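Local coordinates for NimC/NimA family protein (Clostridium acetobutylicum, PDB 2IG6) that binds flavin mononucleotide at the interface of its dimer and is probably an oxidoreductase of the pyridoxamine 5'-phosphate oxidase-like NimC/NimA family, at residues R46-V51 against I60-T65. Numbering follows the deposited sequence.
Sequences RPFGAV and IVSNNT. With FMN (flavin mononucleotide), chain D.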
loop_
_atom_site.group_PDB
_atom_site.type_symbol
_atom_site.label_atom_id
_atom_site.label_comp_id
_atom_site.label_asym_id
_atom_site.label_seq_id
_atom_site.Cartn_x
_atom_site.Cartn_y
_atom_site.Cartn_z
ATOM N N ARG A 46 -2.515 0.526 -4.670
ATOM C CA ARG A 46 -2.957 1.822 -5.188
ATOM C C ARG A 46 -3.694 2.567 -4.089
ATOM O O ARG A 46 -4.190 1.934 -3.163
ATOM C CB ARG A 46 -3.857 1.647 -6.420
ATOM C CG ARG A 46 -5.304 1.277 -6.129
ATOM C CD ARG A 46 -5.421 -0.174 -5.729
ATOM N NE ARG A 46 -5.153 -1.067 -6.847
ATOM C CZ ARG A 46 -4.872 -2.368 -6.772
ATOM N NH1 ARG A 46 -4.757 -2.990 -5.612
ATOM N NH2 ARG A 46 -4.740 -3.061 -7.879
ATOM N N PRO A 47 -3.757 3.905 -4.187
ATOM C CA PRO A 47 -4.516 4.672 -3.201
ATOM C C PRO A 47 -6.027 4.485 -3.363
ATOM O O PRO A 47 -6.549 4.413 -4.487
ATOM C CB PRO A 47 -4.109 6.119 -3.490
ATOM C CG PRO A 47 -3.649 6.146 -4.874
ATOM C CD PRO A 47 -3.109 4.783 -5.183
ATOM N N PHE A 48 -6.704 4.343 -2.227
ATOM C CA PHE A 48 -8.164 4.333 -2.123
ATOM C C PHE A 48 -8.547 5.426 -1.117
ATOM O O PHE A 48 -7.725 5.879 -0.323
ATOM C CB PHE A 48 -8.673 2.962 -1.631
ATOM C CG PHE A 48 -9.191 2.048 -2.724
ATOM C CD1 PHE A 48 -8.556 1.933 -3.947
ATOM C CD2 PHE A 48 -10.325 1.277 -2.506
ATOM C CE1 PHE A 48 -9.054 1.084 -4.937
ATOM C CE2 PHE A 48 -10.789 0.410 -3.460
ATOM C CZ PHE A 48 -10.183 0.330 -4.694
ATOM N N GLY A 49 -9.790 5.866 -1.115
ATOM C CA GLY A 49 -10.115 6.993 -0.248
ATOM C C GLY A 49 -11.542 7.138 0.223
ATOM O O GLY A 49 -11.889 8.171 0.750
ATOM N N ALA A 50 -12.355 6.118 0.044
ATOM C CA ALA A 50 -13.772 6.220 0.413
ATOM C C ALA A 50 -14.032 5.003 1.256
ATOM O O ALA A 50 -13.622 3.898 0.896
ATOM C CB ALA A 50 -14.657 6.232 -0.817
ATOM N N VAL A 51 -14.613 5.220 2.419
ATOM C CA VAL A 51 -15.083 4.134 3.257
ATOM C C VAL A 51 -16.383 4.560 3.864
ATOM O O VAL A 51 -16.621 5.752 4.114
ATOM C CB VAL A 51 -14.092 3.735 4.416
ATOM C CG1 VAL A 51 -12.892 3.044 3.864
ATOM C CG2 VAL A 51 -13.679 4.957 5.245
ATOM N N ILE A 60 -15.694 -0.497 1.055
ATOM C CA ILE A 60 -14.887 0.295 0.139
ATOM C C ILE A 60 -15.632 0.336 -1.188
ATOM O O ILE A 60 -16.599 -0.404 -1.378
ATOM C CB ILE A 60 -13.471 -0.290 -0.028
ATOM C CG1 ILE A 60 -13.497 -1.739 -0.552
ATOM C CG2 ILE A 60 -12.755 -0.216 1.316
ATOM C CD1 ILE A 60 -12.163 -2.336 -0.919
ATOM N N VAL A 61 -15.217 1.216 -2.088
ATOM C CA VAL A 61 -15.893 1.340 -3.360
ATOM C C VAL A 61 -14.890 1.186 -4.482
ATOM O O VAL A 61 -13.689 1.450 -4.320
ATOM C CB VAL A 61 -16.697 2.689 -3.489
ATOM C CG1 VAL A 61 -17.582 2.915 -2.275
ATOM C CG2 VAL A 61 -15.782 3.870 -3.693
ATOM N N SER A 62 -15.383 0.745 -5.626
ATOM C CA SER A 62 -14.586 0.701 -6.830
ATOM C C SER A 62 -15.509 0.692 -8.053
ATOM O O SER A 62 -16.630 1.155 -7.999
ATOM C CB SER A 62 -13.612 -0.504 -6.831
ATOM O OG SER A 62 -12.502 -0.248 -7.679
ATOM N N ASN A 63 -14.962 0.216 -9.153
ATOM C CA ASN A 63 -15.550 0.283 -10.491
ATOM C C ASN A 63 -15.304 -1.103 -11.102
ATOM O O ASN A 63 -14.160 -1.566 -11.112
ATOM C CB ASN A 63 -14.733 1.390 -11.166
ATOM C CG ASN A 63 -14.910 1.502 -12.624
ATOM O OD1 ASN A 63 -15.168 0.546 -13.325
ATOM N ND2 ASN A 63 -14.676 2.704 -13.113
ATOM N N ASN A 64 -16.353 -1.754 -11.597
ATOM C CA ASN A 64 -16.240 -3.148 -12.038
ATOM C C ASN A 64 -15.474 -3.356 -13.340
ATOM O O ASN A 64 -15.284 -4.492 -13.774
ATOM C CB ASN A 64 -17.604 -3.835 -12.086
ATOM C CG ASN A 64 -18.553 -3.203 -13.093
ATOM O OD1 ASN A 64 -18.127 -2.631 -14.102
ATOM N ND2 ASN A 64 -19.846 -3.292 -12.809
ATOM N N THR A 65 -15.013 -2.262 -13.946
ATOM C CA THR A 65 -14.165 -2.329 -15.123
ATOM C C THR A 65 -12.680 -2.289 -14.778
ATOM O O THR A 65 -11.854 -2.511 -15.647
ATOM C CB THR A 65 -14.470 -1.173 -16.119
ATOM O OG1 THR A 65 -14.043 0.085 -15.575
ATOM C CG2 THR A 65 -15.954 -1.123 -16.451
HETATM N N1 FMN D . -10.245 4.024 -6.824
HETATM C C2 FMN D . -11.291 3.243 -6.364
HETATM O O2 FMN D . -11.707 2.352 -7.090
HETATM N N3 FMN D . -11.818 3.456 -5.108
HETATM C C4 FMN D . -11.375 4.487 -4.307
HETATM O O4 FMN D . -11.723 4.562 -3.127
HETATM C C4A FMN D . -10.315 5.277 -4.768
HETATM N N5 FMN D . -9.845 6.325 -3.988
HETATM C C5A FMN D . -8.778 7.079 -4.440
HETATM C C6 FMN D . -8.281 8.106 -3.639
HETATM C C7 FMN D . -7.212 8.866 -4.089
HETATM C C7M FMN D . -6.752 10.005 -3.234
HETATM C C8 FMN D . -6.648 8.599 -5.339
HETATM C C8M FMN D . -5.384 9.273 -5.793
HETATM C C9 FMN D . -7.143 7.599 -6.150
HETATM C C9A FMN D . -8.220 6.810 -5.686
HETATM N N10 FMN D . -8.711 5.793 -6.484
HETATM C C10 FMN D . -9.774 5.029 -6.018
HETATM C "C1'" FMN D . -8.256 5.539 -7.892
HETATM C "C2'" FMN D . -7.298 4.342 -7.943
HETATM O "O2'" FMN D . -6.094 4.588 -7.207
HETATM C "C3'" FMN D . -6.996 4.060 -9.404
HETATM O "O3'" FMN D . -8.200 3.927 -10.162
HETATM C "C4'" FMN D . -6.124 2.818 -9.579
HETATM O "O4'" FMN D . -5.574 2.870 -10.874
HETATM C "C5'" FMN D . -6.937 1.529 -9.456
HETATM O "O5'" FMN D . -6.124 0.368 -9.324
HETATM P P FMN D . -5.810 -0.521 -10.627
HETATM O O1P FMN D . -4.950 -1.674 -10.265
HETATM O O2P FMN D . -5.116 0.386 -11.617
HETATM O O3P FMN D . -7.112 -0.996 -11.241
HETATM O O HOH W 1 -12.994 2.850 -1.397
#
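Residues 46-51 and 60-65 share no direct hydrogen bond; the N-to-C directions of their strand portions, 46-48 and 60-63, differ by 121°, the axes coming no nearer than 9.7 Å, and the pyrimidine end of the FMN isoalloxazine sits between them. Where the chains draw together, Val-51 CG1 meets Ile-60 CG2 and Ala-50 CB rests on Val-61 CG2 at 3.9 Å. A water bridges the same end, accepting from Val-61 N while also hydrogen-bonded to Ala-50 O and FMN O4. Farther along, where the backbones are wider apart, the Phe-48 ring spans the gap: CE2 lies 3.2 Å from Val-61 O and also touches Ile-60 CD1; the Ile-60 chain reaches the ring with CG1 set between backbone N and carbonyl carbon (chi1 59°). One face of the phenyl ring carries the pyrimidine part of the flavin, FMN N3 lying 3.4 Å above its centre, while Cys-68 and strand 33-39 pack against Phe-48 from elsewhere in the fold.

The polar rim of the flavin is read from both segments. Gly-49 N donates to FMN O4 in a nearly straight bond, FMN N3 donates to Val-61 O at 2.9 Å, and Ser-62 OG, swung anti to its backbone nitrogen (chi1 -156°), donates to FMN O2 at 2.8 Å. Along the tail, FMN O2' donates to Pro-47 O, and the Arg-46 chain, bent at chi2 and chi3, lets NE donate to FMN O5', which lies in the guanidinium plane, and NH2 to FMN O1P at 2.8 Å. Thr-37 and Leu-35 hold Arg-46 NH1, whereas Arg-91 of the second subunit also binds the cofactor. Donors at O2 and O4 and an acceptor at N3 suit the pyrimidine edge; those donors would probably draw electron density from the ring, and the Arg-46 guanidinium would partly offset the phosphate charge.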